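Local structure of 3-oxo-tetronate kinase (Salmonella typhimurium, 3DQQ) at residues A[340-345]-A[362-367]; A[154-159]-A[196-201]; A[3-8]-A[232-237]. The protein probably catalyses the ATP-dependent phosphorylation of 3-oxo-tetronate to 3-oxo-tetronate 4-phosphate, as a member of the four-carbon acid sugar kinase family. All coordinates share one frame; numbering follows the deposited sequence.

How the contacts relate
The three contacts lie in different parts of a two-domain kinase. Contact 1 joins two helices of the nucleotide-binding C-terminal domain. It holds Gly362, Glu363 and Thr364, which probably bind ATP, as in related kinases. The Thr364 side chain is about 6 Å from that of Ser259, a probable residue of the same site. Contact 2 belongs to the sugar-binding N-terminal domain and joins helix 155-160 to strand 196-199. Contact 3 links residues near the N terminus to helix 224-235. Contacts 2 and 3 both reach the same sheet, yet their centres are 23 Å apart. The centre of contact 1 is 39 Å from that of contact 2 and 33 Å from that of contact 3. Contacts 2 and 3 lie away from the probable ATP site.

Contact 1: residues A[340-345]-A[362-367]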
ATOM      1  N   ALA A 340     -12.950  -9.542  12.180  1.00 36.08           N
ATOM      2  CA  ALA A 340     -13.988 -10.068  13.032  1.00 35.20           C
ATOM      3  C   ALA A 340     -14.093 -11.580  12.876  1.00 34.71           C
ATOM      4  O   ALA A 340     -14.354 -12.291  13.855  1.00 34.82           O
ATOM      5  CB  ALA A 340     -15.322  -9.397  12.723  1.00 34.01           C
ATOM      6  N   LEU A 341     -13.910 -12.090  11.658  1.00 34.54           N
ATOM      7  CA  LEU A 341     -13.998 -13.536  11.447  1.00 34.76           C
ATOM      8  C   LEU A 341     -12.856 -14.227  12.183  1.00 35.56           C
ATOM      9  O   LEU A 341     -13.108 -15.174  12.948  1.00 35.84           O
ATOM     10  CB  LEU A 341     -13.968 -13.937   9.976  1.00 34.29           C
ATOM     11  CG  LEU A 341     -13.849 -15.450   9.753  1.00 33.43           C
ATOM     12  CD1 LEU A 341     -15.222 -16.131   9.700  1.00 29.88           C
ATOM     13  CD2 LEU A 341     -13.034 -15.727   8.532  1.00 32.83           C
ATOM     14  N   PHE A 342     -11.625 -13.761  11.953  1.00 35.48           N
ATOM     15  CA  PHE A 342     -10.454 -14.346  12.608  1.00 35.80           C
ATOM     16  C   PHE A 342     -10.592 -14.380  14.129  1.00 36.05           C
ATOM     17  O   PHE A 342     -10.143 -15.312  14.823  1.00 35.94           O
ATOM     18  CB  PHE A 342      -9.185 -13.581  12.237  1.00 36.39           C
ATOM     19  CG  PHE A 342      -8.561 -14.041  10.961  1.00 36.55           C
ATOM     20  CD1 PHE A 342      -8.185 -15.352  10.794  1.00 38.34           C
ATOM     21  CD2 PHE A 342      -8.339 -13.168   9.924  1.00 39.19           C
ATOM     22  CE1 PHE A 342      -7.598 -15.787   9.606  1.00 37.87           C
ATOM     23  CE2 PHE A 342      -7.744 -13.607   8.728  1.00 38.90           C
ATOM     24  CZ  PHE A 342      -7.380 -14.923   8.584  1.00 37.26           C
ATOM     25  N   SER A 343     -11.226 -13.349  14.647  1.00 35.86           N
ATOM     26  CA  SER A 343     -11.496 -13.288  16.064  1.00 35.51           C
ATOM     27  C   SER A 343     -12.298 -14.494  16.557  1.00 35.34           C
ATOM     28  O   SER A 343     -11.864 -15.180  17.475  1.00 35.72           O
ATOM     29  CB  SER A 343     -12.254 -12.021  16.373  1.00 34.98           C
ATOM     30  OG  SER A 343     -12.465 -11.989  17.737  1.00 35.92           O
ATOM     31  N   LEU A 344     -13.456 -14.731  15.945  1.00 34.37           N
ATOM     32  CA  LEU A 344     -14.278 -15.867  16.281  1.00 34.36           C
ATOM     33  C   LEU A 344     -13.590 -17.217  16.008  1.00 34.68           C
ATOM     34  O   LEU A 344     -13.804 -18.216  16.720  1.00 35.09           O
ATOM     35  CB  LEU A 344     -15.548 -15.830  15.467  1.00 33.80           C
ATOM     36  CG  LEU A 344     -16.498 -14.673  15.714  1.00 32.84           C
ATOM     37  CD1 LEU A 344     -17.384 -14.452  14.470  1.00 28.27           C
ATOM     38  CD2 LEU A 344     -17.312 -14.951  16.977  1.00 25.82           C
ATOM     39  N   LEU A 345     -12.786 -17.244  14.958  1.00 34.92           N
ATOM     40  CA  LEU A 345     -12.191 -18.476  14.479  1.00 35.12           C
ATOM     41  C   LEU A 345     -11.148 -18.940  15.504  1.00 36.00           C
ATOM     42  O   LEU A 345     -11.098 -20.134  15.874  1.00 35.94           O
ATOM     43  CB  LEU A 345     -11.572 -18.236  13.103  1.00 34.79           C
ATOM     44  CG  LEU A 345     -10.823 -19.376  12.447  1.00 34.63           C
ATOM     45  CD1 LEU A 345     -11.614 -20.650  12.530  1.00 35.63           C
ATOM     46  CD2 LEU A 345     -10.511 -19.018  11.005  1.00 34.19           C
ATOM     47  N   GLY A 362      -0.037  -7.681  11.749  1.00 41.93           N
ATOM     48  CA  GLY A 362      -0.110  -6.989  13.038  1.00 41.89           C
ATOM     49  C   GLY A 362      -1.536  -6.845  13.589  1.00 42.68           C
ATOM     50  O   GLY A 362      -1.763  -7.080  14.787  1.00 42.28           O
ATOM     51  N   GLU A 363      -2.502  -6.449  12.752  1.00 43.13           N
ATOM     52  CA  GLU A 363      -3.868  -6.380  13.246  1.00 43.44           C
ATOM     53  C   GLU A 363      -4.342  -7.790  13.606  1.00 42.48           C
ATOM     54  O   GLU A 363      -4.890  -8.003  14.677  1.00 41.98           O
ATOM     55  CB  GLU A 363      -4.823  -5.717  12.256  1.00 45.01           C
ATOM     56  CG  GLU A 363      -4.779  -4.153  12.277  1.00 52.66           C
ATOM     57  CD  GLU A 363      -5.037  -3.497  13.690  1.00 61.95           C
ATOM     58  OE1 GLU A 363      -4.232  -2.579  14.112  1.00 65.01           O
ATOM     59  OE2 GLU A 363      -6.043  -3.911  14.361  1.00 66.44           O
ATOM     60  N   THR A 364      -4.082  -8.745  12.727  1.00 41.02           N
ATOM     61  CA  THR A 364      -4.542 -10.084  12.933  1.00 40.87           C
ATOM     62  C   THR A 364      -3.953 -10.679  14.206  1.00 40.49           C
ATOM     63  O   THR A 364      -4.695 -11.330  14.989  1.00 40.47           O
ATOM     64  CB  THR A 364      -4.237 -10.958  11.716  1.00 40.98           C
ATOM     65  OG1 THR A 364      -4.625 -10.238  10.547  1.00 41.67           O
ATOM     66  CG2 THR A 364      -5.005 -12.294  11.777  1.00 40.49           C
ATOM     67  N   SER A 365      -2.659 -10.424  14.439  1.00 39.13           N
ATOM     68  CA  SER A 365      -2.018 -10.852  15.690  1.00 38.82           C
ATOM     69  C   SER A 365      -2.720 -10.251  16.882  1.00 37.53           C
ATOM     70  O   SER A 365      -2.989 -10.919  17.871  1.00 38.01           O
ATOM     71  CB  SER A 365      -0.535 -10.485  15.721  1.00 38.64           C
ATOM     72  OG  SER A 365       0.173 -11.085  14.618  1.00 40.17           O
ATOM     73  N   GLY A 366      -3.054  -8.984  16.777  1.00 36.46           N
ATOM     74  CA  GLY A 366      -3.813  -8.339  17.809  1.00 35.90           C
ATOM     75  C   GLY A 366      -5.134  -9.000  18.089  1.00 36.15           C
ATOM     76  O   GLY A 366      -5.448  -9.286  19.247  1.00 36.63           O
ATOM     77  N   VAL A 367      -5.913  -9.266  17.039  1.00 35.90           N
ATOM     78  CA  VAL A 367      -7.241  -9.774  17.264  1.00 35.47           C
ATOM     79  C   VAL A 367      -7.198 -11.211  17.767  1.00 35.35           C
ATOM     80  O   VAL A 367      -8.056 -11.594  18.566  1.00 35.55           O
ATOM     81  CB  VAL A 367      -8.226  -9.645  16.041  1.00 35.67           C
ATOM     82  CG1 VAL A 367      -7.993  -8.393  15.226  1.00 32.22           C
ATOM     83  CG2 VAL A 367      -8.205 -10.880  15.195  1.00 36.92           C
TER
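Phe342 turns one ring face to the methyl group of Thr364 in a helix-helix contact of the nucleotide-binding domain. Segment 340-345 belongs to helix 336-351, and segment 362-367 opens helix 362-371. The axes of the two segments approach to 9.4 Å and their directions differ by 38°. Gly362, Glu363 and Thr364 are assigned to the ATP site by similarity, and the Thr364 side chain lies about 6 Å from that of Ser259, assigned to the same site.

Thr364 CG2 stands over the Phe342 face, offset toward the rim, in a CH-pi contact. It is 4.2 Å from the ring centroid, and Phe342 CD2 is its nearest ring atom at 3.9 Å. At Thr364, chi1 of -46° sets OG1 beside the backbone N and CG2 anti to it. CG2 goes to the ring. OG1 forms a hydrogen bond with Glu339, just before the first segment. One residue thus joins the helices by an apolar branch and a polar one. The Phe342 side chain also touches Ile313 of strand 312-314 and Ala315.

One turn after Thr364, Val367 covers the base of the phenylalanine. Its CG2 methyl lies 4.1 Å from Phe342 CB. No hydrogen bond crosses between the two segments. The same Val367 CG2 also rests against the backbone of the facing helix, 3.9 Å from Ser343 N.

Contact 2: residues A[154-159]-A[196-201]; sequences YLPRLM and YAVLDA
A helix-on-strand contact in the sugar-binding domain brings Leu155, Pro156 and Met159 of helix 155-160 onto Tyr196 and Val198 of strand 196-199. The N-to-C directions of segments 155-159 and 196-199 differ by 142°, and their axes approach to 9.3 Å. Every residue that touches is buried.

Val198 faces Leu155 and Pro156. Its CG1 meets Leu155 CD1 at 3.8 Å. Both valine methyls approach Leu155 CB, with Val198 CG2 the nearer at 3.8 Å. Val198 CG2 also reaches the Pro156 ring at CD, 4.2 Å away. The Leu155 and Val198 side chains cross at about a right angle. Val125 of strand 123-126 touches both residues, and Cys167 of strand 167-170 touches Pro156 and Val198.

The second centre is a Met-aromatic contact. Met159 leaves the helix with CG anti to the backbone N (chi1 -175°), and a bend at chi2 carries its end over the Tyr196 ring. The methyl CE is the part that touches. It is 3.8 Å from Tyr196 CE1 and makes a CH-pi contact over the face, toward the rim. The sulfur SD stands farther back, 5.1 Å from the Tyr196 centroid and almost on the ring normal. The phenol OH is held by hydrogen bonds with Asp101 and the backbone N of Gly165. These bonds would limit the swing of the ring under the methionine.

A helix packed on one face of a sheet strand is a feature of layered alpha/beta folds.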
ATOM      1  N   TYR A 154      20.180  14.921  13.615  1.00 35.93           N
ATOM      2  CA  TYR A 154      21.013  15.169  14.790  1.00 35.61           C
ATOM      3  C   TYR A 154      20.210  14.952  16.097  1.00 36.10           C
ATOM      4  O   TYR A 154      19.308  15.736  16.436  1.00 36.63           O
ATOM      5  CB  TYR A 154      21.548  16.571  14.720  1.00 34.81           C
ATOM      6  CG  TYR A 154      22.650  16.866  15.728  1.00 35.29           C
ATOM      7  CD1 TYR A 154      23.757  16.066  15.822  1.00 34.43           C
ATOM      8  CD2 TYR A 154      22.578  17.968  16.585  1.00 34.29           C
ATOM      9  CE1 TYR A 154      24.749  16.337  16.733  1.00 34.44           C
ATOM     10  CE2 TYR A 154      23.583  18.228  17.524  1.00 32.54           C
ATOM     11  CZ  TYR A 154      24.660  17.419  17.583  1.00 32.60           C
ATOM     12  OH  TYR A 154      25.683  17.670  18.481  1.00 32.38           O
ATOM     13  N   LEU A 155      20.519  13.870  16.810  1.00 35.64           N
ATOM     14  CA  LEU A 155      19.650  13.395  17.857  1.00 35.31           C
ATOM     15  C   LEU A 155      19.472  14.409  18.970  1.00 35.13           C
ATOM     16  O   LEU A 155      18.357  14.662  19.418  1.00 34.73           O
ATOM     17  CB  LEU A 155      20.132  12.050  18.374  1.00 35.62           C
ATOM     18  CG  LEU A 155      19.782  10.850  17.465  1.00 35.63           C
ATOM     19  CD1 LEU A 155      20.722   9.643  17.728  1.00 35.62           C
ATOM     20  CD2 LEU A 155      18.315  10.462  17.608  1.00 34.54           C
ATOM     21  N   PRO A 156      20.543  15.068  19.372  1.00 35.46           N
ATOM     22  CA  PRO A 156      20.363  16.096  20.395  1.00 35.59           C
ATOM     23  C   PRO A 156      19.408  17.230  20.024  1.00 35.59           C
ATOM     24  O   PRO A 156      18.747  17.756  20.904  1.00 35.00           O
ATOM     25  CB  PRO A 156      21.787  16.659  20.584  1.00 35.20           C
ATOM     26  CG  PRO A 156      22.667  15.677  20.076  1.00 35.28           C
ATOM     27  CD  PRO A 156      21.944  14.990  18.950  1.00 36.10           C
ATOM     28  N   ARG A 157      19.374  17.633  18.749  1.00 35.98           N
ATOM     29  CA  ARG A 157      18.353  18.596  18.304  1.00 36.16           C
ATOM     30  C   ARG A 157      16.991  17.979  18.313  1.00 35.58           C
ATOM     31  O   ARG A 157      16.076  18.600  18.796  1.00 36.82           O
ATOM     32  CB  ARG A 157      18.606  19.155  16.909  1.00 36.60           C
ATOM     33  CG  ARG A 157      19.329  20.478  16.911  1.00 37.30           C
ATOM     34  CD  ARG A 157      19.104  21.222  15.610  1.00 37.53           C
ATOM     35  NE  ARG A 157      19.567  20.435  14.456  1.00 40.79           N
ATOM     36  CZ  ARG A 157      20.841  20.347  14.063  1.00 39.34           C
ATOM     37  NH1 ARG A 157      21.794  20.996  14.691  1.00 39.48           N
ATOM     38  NH2 ARG A 157      21.165  19.589  13.035  1.00 39.62           N
ATOM     39  N   LEU A 158      16.855  16.770  17.778  1.00 35.03           N
ATOM     40  CA  LEU A 158      15.571  16.074  17.776  1.00 34.88           C
ATOM     41  C   LEU A 158      15.056  15.952  19.185  1.00 35.00           C
ATOM     42  O   LEU A 158      13.840  16.105  19.407  1.00 34.65           O
ATOM     43  CB  LEU A 158      15.695  14.666  17.201  1.00 34.65           C
ATOM     44  CG  LEU A 158      15.903  14.589  15.693  1.00 35.53           C
ATOM     45  CD1 LEU A 158      16.147  13.166  15.248  1.00 34.47           C
ATOM     46  CD2 LEU A 158      14.726  15.178  14.983  1.00 31.59           C
ATOM     47  N   MET A 159      15.971  15.677  20.134  1.00 34.68           N
ATOM     48  CA  MET A 159      15.566  15.517  21.535  1.00 34.87           C
ATOM     49  C   MET A 159      15.218  16.832  22.205  1.00 34.90           C
ATOM     50  O   MET A 159      14.195  16.942  22.869  1.00 34.61           O
ATOM     51  CB  MET A 159      16.590  14.769  22.371  1.00 34.34           C
ATOM     52  CG  MET A 159      16.119  14.493  23.804  1.00 34.63           C
ATOM     53  SD  MET A 159      14.796  13.253  24.023  1.00 32.69           S
ATOM     54  CE  MET A 159      14.744  13.037  25.808  1.00 33.46           C
ATOM     55  N   TYR A 196      20.641  14.835  29.334  1.00 33.31           N
ATOM     56  CA  TYR A 196      20.698  13.610  28.564  1.00 33.24           C
ATOM     57  C   TYR A 196      21.980  13.537  27.758  1.00 32.59           C
ATOM     58  O   TYR A 196      22.626  14.565  27.488  1.00 31.20           O
ATOM     59  CB  TYR A 196      19.522  13.472  27.594  1.00 32.92           C
ATOM     60  CG  TYR A 196      18.307  14.307  27.889  1.00 33.30           C
ATOM     61  CD1 TYR A 196      17.296  13.842  28.700  1.00 30.28           C
ATOM     62  CD2 TYR A 196      18.157  15.579  27.320  1.00 33.60           C
ATOM     63  CE1 TYR A 196      16.170  14.622  28.954  1.00 32.14           C
ATOM     64  CE2 TYR A 196      17.022  16.377  27.590  1.00 32.57           C
ATOM     65  CZ  TYR A 196      16.038  15.899  28.412  1.00 31.85           C
ATOM     66  OH  TYR A 196      14.922  16.684  28.669  1.00 31.86           O
ATOM     67  N   ALA A 197      22.327  12.321  27.352  1.00 32.11           N
ATOM     68  CA  ALA A 197      23.536  12.085  26.566  1.00 32.58           C
ATOM     69  C   ALA A 197      23.200  11.079  25.512  1.00 32.52           C
ATOM     70  O   ALA A 197      22.720  10.008  25.847  1.00 33.07           O
ATOM     71  CB  ALA A 197      24.661  11.558  27.455  1.00 31.19           C
ATOM     72  N   VAL A 198      23.424  11.423  24.249  1.00 33.28           N
ATOM     73  CA  VAL A 198      23.309  10.476  23.159  1.00 33.67           C
ATOM     74  C   VAL A 198      24.599   9.696  23.100  1.00 34.96           C
ATOM     75  O   VAL A 198      25.699  10.243  23.280  1.00 35.25           O
ATOM     76  CB  VAL A 198      23.082  11.167  21.804  1.00 33.89           C
ATOM     77  CG1 VAL A 198      23.065  10.127  20.634  1.00 32.21           C
ATOM     78  CG2 VAL A 198      21.773  11.919  21.816  1.00 33.33           C
ATOM     79  N   LEU A 199      24.468   8.404  22.854  1.00 35.92           N
ATOM     80  CA  LEU A 199      25.616   7.479  22.827  1.00 36.34           C
ATOM     81  C   LEU A 199      25.828   6.901  21.424  1.00 36.68           C
ATOM     82  O   LEU A 199      24.896   6.357  20.819  1.00 36.20           O
ATOM     83  CB  LEU A 199      25.343   6.338  23.802  1.00 36.35           C
ATOM     84  CG  LEU A 199      25.760   6.480  25.262  1.00 36.76           C
ATOM     85  CD1 LEU A 199      25.524   7.882  25.723  1.00 33.86           C
ATOM     86  CD2 LEU A 199      25.022   5.404  26.110  1.00 36.13           C
ATOM     87  N   ASP A 200      27.031   7.019  20.900  1.00 37.18           N
ATOM     88  CA  ASP A 200      27.319   6.489  19.586  1.00 38.41           C
ATOM     89  C   ASP A 200      27.396   4.961  19.579  1.00 38.12           C
ATOM     90  O   ASP A 200      27.670   4.343  20.589  1.00 39.06           O
ATOM     91  CB  ASP A 200      28.651   7.037  19.073  1.00 40.36           C
ATOM     92  CG  ASP A 200      28.581   8.538  18.618  1.00 46.43           C
ATOM     93  OD1 ASP A 200      27.579   9.263  18.934  1.00 54.00           O
ATOM     94  OD2 ASP A 200      29.578   8.989  17.958  1.00 52.87           O
ATOM     95  N   ALA A 201      27.143   4.362  18.426  1.00 37.72           N
ATOM     96  CA  ALA A 201      27.413   2.960  18.197  1.00 37.78           C
ATOM     97  C   ALA A 201      27.484   2.711  16.671  1.00 37.88           C
ATOM     98  O   ALA A 201      26.585   3.059  15.923  1.00 36.47           O
ATOM     99  CB  ALA A 201      26.359   2.108  18.827  1.00 37.07           C
TER

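Contact 3: residues A[3-8]-A[232-237]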
ATOM      1  N   LEU A   3      13.632  -8.807  39.658  1.00 43.67           N
ATOM      2  CA  LEU A   3      13.336  -8.186  38.370  1.00 41.85           C
ATOM      3  C   LEU A   3      14.448  -7.205  37.993  1.00 39.80           C
ATOM      4  O   LEU A   3      14.514  -6.103  38.518  1.00 39.41           O
ATOM      5  CB  LEU A   3      11.994  -7.492  38.478  1.00 41.79           C
ATOM      6  CG  LEU A   3      11.425  -6.781  37.256  1.00 42.98           C
ATOM      7  CD1 LEU A   3      11.677  -7.574  36.020  1.00 43.86           C
ATOM      8  CD2 LEU A   3       9.940  -6.566  37.449  1.00 41.98           C
ATOM      9  N   LYS A   4      15.352  -7.616  37.114  1.00 37.69           N
ATOM     10  CA  LYS A   4      16.543  -6.828  36.845  1.00 36.80           C
ATOM     11  C   LYS A   4      16.312  -5.624  35.929  1.00 35.08           C
ATOM     12  O   LYS A   4      16.752  -4.540  36.219  1.00 34.99           O
ATOM     13  CB  LYS A   4      17.597  -7.684  36.190  1.00 36.46           C
ATOM     14  CG  LYS A   4      18.198  -8.750  37.038  1.00 37.97           C
ATOM     15  CD  LYS A   4      19.368  -9.364  36.213  1.00 38.54           C
ATOM     16  CE  LYS A   4      20.144 -10.480  36.919  1.00 39.21           C
ATOM     17  NZ  LYS A   4      19.349 -11.681  37.213  1.00 40.12           N
ATOM     18  N   ILE A   5      15.656  -5.840  34.805  1.00 33.30           N
ATOM     19  CA  ILE A   5      15.372  -4.786  33.850  1.00 33.12           C
ATOM     20  C   ILE A   5      13.868  -4.786  33.644  1.00 32.57           C
ATOM     21  O   ILE A   5      13.263  -5.847  33.477  1.00 32.25           O
ATOM     22  CB  ILE A   5      16.123  -5.014  32.489  1.00 32.87           C
ATOM     23  CG1 ILE A   5      17.628  -5.124  32.779  1.00 32.85           C
ATOM     24  CG2 ILE A   5      15.853  -3.896  31.502  1.00 31.08           C
ATOM     25  CD1 ILE A   5      18.519  -5.620  31.646  1.00 32.62           C
ATOM     26  N   GLY A   6      13.275  -3.593  33.684  1.00 31.64           N
ATOM     27  CA  GLY A   6      11.858  -3.398  33.387  1.00 31.10           C
ATOM     28  C   GLY A   6      11.789  -2.476  32.187  1.00 30.68           C
ATOM     29  O   GLY A   6      12.180  -1.299  32.273  1.00 30.19           O
ATOM     30  N   VAL A   7      11.327  -2.996  31.056  1.00 29.81           N
ATOM     31  CA  VAL A   7      11.293  -2.202  29.863  1.00 29.80           C
ATOM     32  C   VAL A   7       9.915  -1.590  29.717  1.00 30.47           C
ATOM     33  O   VAL A   7       8.942  -2.299  29.835  1.00 31.22           O
ATOM     34  CB  VAL A   7      11.595  -3.069  28.649  1.00 29.89           C
ATOM     35  CG1 VAL A   7      11.441  -2.241  27.306  1.00 25.71           C
ATOM     36  CG2 VAL A   7      12.954  -3.710  28.848  1.00 26.76           C
ATOM     37  N   ILE A   8       9.821  -0.287  29.481  1.00 30.26           N
ATOM     38  CA  ILE A   8       8.547   0.295  29.047  1.00 30.79           C
ATOM     39  C   ILE A   8       8.723   0.615  27.570  1.00 31.03           C
ATOM     40  O   ILE A   8       9.543   1.425  27.240  1.00 30.36           O
ATOM     41  CB  ILE A   8       8.215   1.570  29.840  1.00 30.81           C
ATOM     42  CG1 ILE A   8       8.178   1.268  31.325  1.00 29.60           C
ATOM     43  CG2 ILE A   8       6.934   2.218  29.386  1.00 28.32           C
ATOM     44  CD1 ILE A   8       8.236   2.529  32.170  1.00 29.93           C
ATOM     45  N   ARG A 232      24.260  -8.900  28.045  1.00 39.18           N
ATOM     46  CA  ARG A 232      25.540  -9.585  28.076  1.00 40.20           C
ATOM     47  C   ARG A 232      26.368  -9.293  29.293  1.00 41.76           C
ATOM     48  O   ARG A 232      27.278 -10.064  29.604  1.00 42.54           O
ATOM     49  CB  ARG A 232      26.356  -9.244  26.853  1.00 40.46           C
ATOM     50  CG  ARG A 232      25.669  -9.659  25.576  1.00 40.44           C
ATOM     51  CD  ARG A 232      26.544  -9.612  24.392  1.00 40.27           C
ATOM     52  NE  ARG A 232      25.762 -10.076  23.275  1.00 41.37           N
ATOM     53  CZ  ARG A 232      26.059  -9.888  22.001  1.00 42.55           C
ATOM     54  NH1 ARG A 232      27.171  -9.273  21.643  1.00 43.99           N
ATOM     55  NH2 ARG A 232      25.230 -10.340  21.076  1.00 42.46           N
ATOM     56  N   GLN A 233      26.094  -8.194  29.991  1.00 43.16           N
ATOM     57  CA  GLN A 233      26.700  -8.018  31.294  1.00 43.94           C
ATOM     58  C   GLN A 233      26.200  -9.055  32.253  1.00 45.22           C
ATOM     59  O   GLN A 233      26.952  -9.493  33.096  1.00 45.97           O
ATOM     60  CB  GLN A 233      26.392  -6.669  31.886  1.00 44.03           C
ATOM     61  CG  GLN A 233      27.357  -5.649  31.459  1.00 44.83           C
ATOM     62  CD  GLN A 233      28.760  -5.998  31.840  1.00 44.72           C
ATOM     63  OE1 GLN A 233      29.063  -6.214  33.019  1.00 45.47           O
ATOM     64  NE2 GLN A 233      29.644  -6.047  30.845  1.00 41.69           N
ATOM     65  N   TRP A 234      24.936  -9.440  32.161  1.00 46.26           N
ATOM     66  CA  TRP A 234      24.395 -10.394  33.124  1.00 47.61           C
ATOM     67  C   TRP A 234      24.651 -11.788  32.637  1.00 49.13           C
ATOM     68  O   TRP A 234      24.627 -12.722  33.391  1.00 49.08           O
ATOM     69  CB  TRP A 234      22.912 -10.153  33.363  1.00 46.35           C
ATOM     70  CG  TRP A 234      22.665  -8.790  33.866  1.00 45.31           C
ATOM     71  CD1 TRP A 234      22.104  -7.757  33.199  1.00 43.99           C
ATOM     72  CD2 TRP A 234      23.021  -8.291  35.144  1.00 45.95           C
ATOM     73  NE1 TRP A 234      22.075  -6.646  33.972  1.00 42.81           N
ATOM     74  CE2 TRP A 234      22.639  -6.936  35.180  1.00 44.34           C
ATOM     75  CE3 TRP A 234      23.609  -8.861  36.279  1.00 44.68           C
ATOM     76  CZ2 TRP A 234      22.822  -6.133  36.310  1.00 44.90           C
ATOM     77  CZ3 TRP A 234      23.805  -8.057  37.398  1.00 45.09           C
ATOM     78  CH2 TRP A 234      23.400  -6.706  37.405  1.00 45.48           C
ATOM     79  N   ALA A 235      24.938 -11.928  31.356  1.00 52.50           N
ATOM     80  CA  ALA A 235      25.277 -13.239  30.815  1.00 54.80           C
ATOM     81  C   ALA A 235      26.644 -13.630  31.352  1.00 57.24           C
ATOM     82  O   ALA A 235      26.882 -14.811  31.572  1.00 58.20           O
ATOM     83  CB  ALA A 235      25.258 -13.234  29.253  1.00 54.90           C
ATOM     84  N   LYS A 236      27.495 -12.616  31.610  1.00 59.74           N
ATOM     85  CA  LYS A 236      28.925 -12.774  31.964  1.00 61.15           C
ATOM     86  C   LYS A 236      29.265 -13.756  33.076  1.00 62.73           C
ATOM     87  O   LYS A 236      30.344 -14.339  33.035  1.00 63.12           O
ATOM     88  CB  LYS A 236      29.598 -11.413  32.277  1.00 61.41           C
ATOM     89  CG  LYS A 236      29.954 -10.585  31.022  1.00 61.55           C
ATOM     90  CD  LYS A 236      31.188  -9.666  31.209  1.00 61.69           C
ATOM     91  CE  LYS A 236      31.329  -8.623  30.060  1.00 61.52           C
ATOM     92  NZ  LYS A 236      32.145  -7.418  30.455  1.00 61.24           N
ATOM     93  N   HIS A 237      28.388 -13.964  34.055  1.00 64.60           N
ATOM     94  CA  HIS A 237      28.664 -15.013  35.083  1.00 65.79           C
ATOM     95  C   HIS A 237      27.898 -16.357  34.868  1.00 66.83           C
ATOM     96  O   HIS A 237      27.974 -17.269  35.720  1.00 67.00           O
ATOM     97  CB  HIS A 237      28.479 -14.453  36.526  1.00 66.17           C
ATOM     98  CG  HIS A 237      29.597 -13.551  36.976  1.00 67.05           C
ATOM     99  ND1 HIS A 237      30.808 -14.037  37.440  1.00 67.77           N
ATOM    100  CD2 HIS A 237      29.692 -12.197  37.024  1.00 66.99           C
ATOM    101  CE1 HIS A 237      31.596 -13.022  37.756  1.00 67.52           C
ATOM    102  NE2 HIS A 237      30.943 -11.897  37.513  1.00 67.34           N
TER
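Lys4 leaves its backbone with CG anti to the carbonyl carbon (chi1 -68°), and extended chi2 and chi3 carry CD and CE over the indole of Trp234. The bend at chi4 sets only NZ. The tryptophan has CG anti to its carbonyl carbon (chi1 -59°), which points the indole from helix 224-235 toward the beginning of the chain. The two side chains cross obliquely.

The methylene groups of the lysine do the touching. Lys4 CD lies over one face of the five-membered ring, 4.0 Å from its centroid and 13° off the normal, in a CH-pi contact. The next carbon, Lys4 CE, moves toward the six-membered ring and comes 3.9 Å from Trp234 CE3. At the pyrrole side of the indole, Ile5 adds a looser contact. Its CD1 is 4.4 Å from Trp234 NE1, with Trp234 CD1 as the apolar neighbour, and approaches the indole obliquely.

The contact joins residues near the N terminus to Trp234 of helix 224-235. The backbone of Ile5 is hydrogen-bonded to that of Val47. Met27 touches both Ile5 and Trp234, and Arg215 also touches the indole.

No hydrogen bond joins the two segments. The ammonium group of Lys4 makes at most a long, weak ion pair with Asp45. The chemistry is therefore mainly that of a hydrocarbon chain lying on an aromatic face.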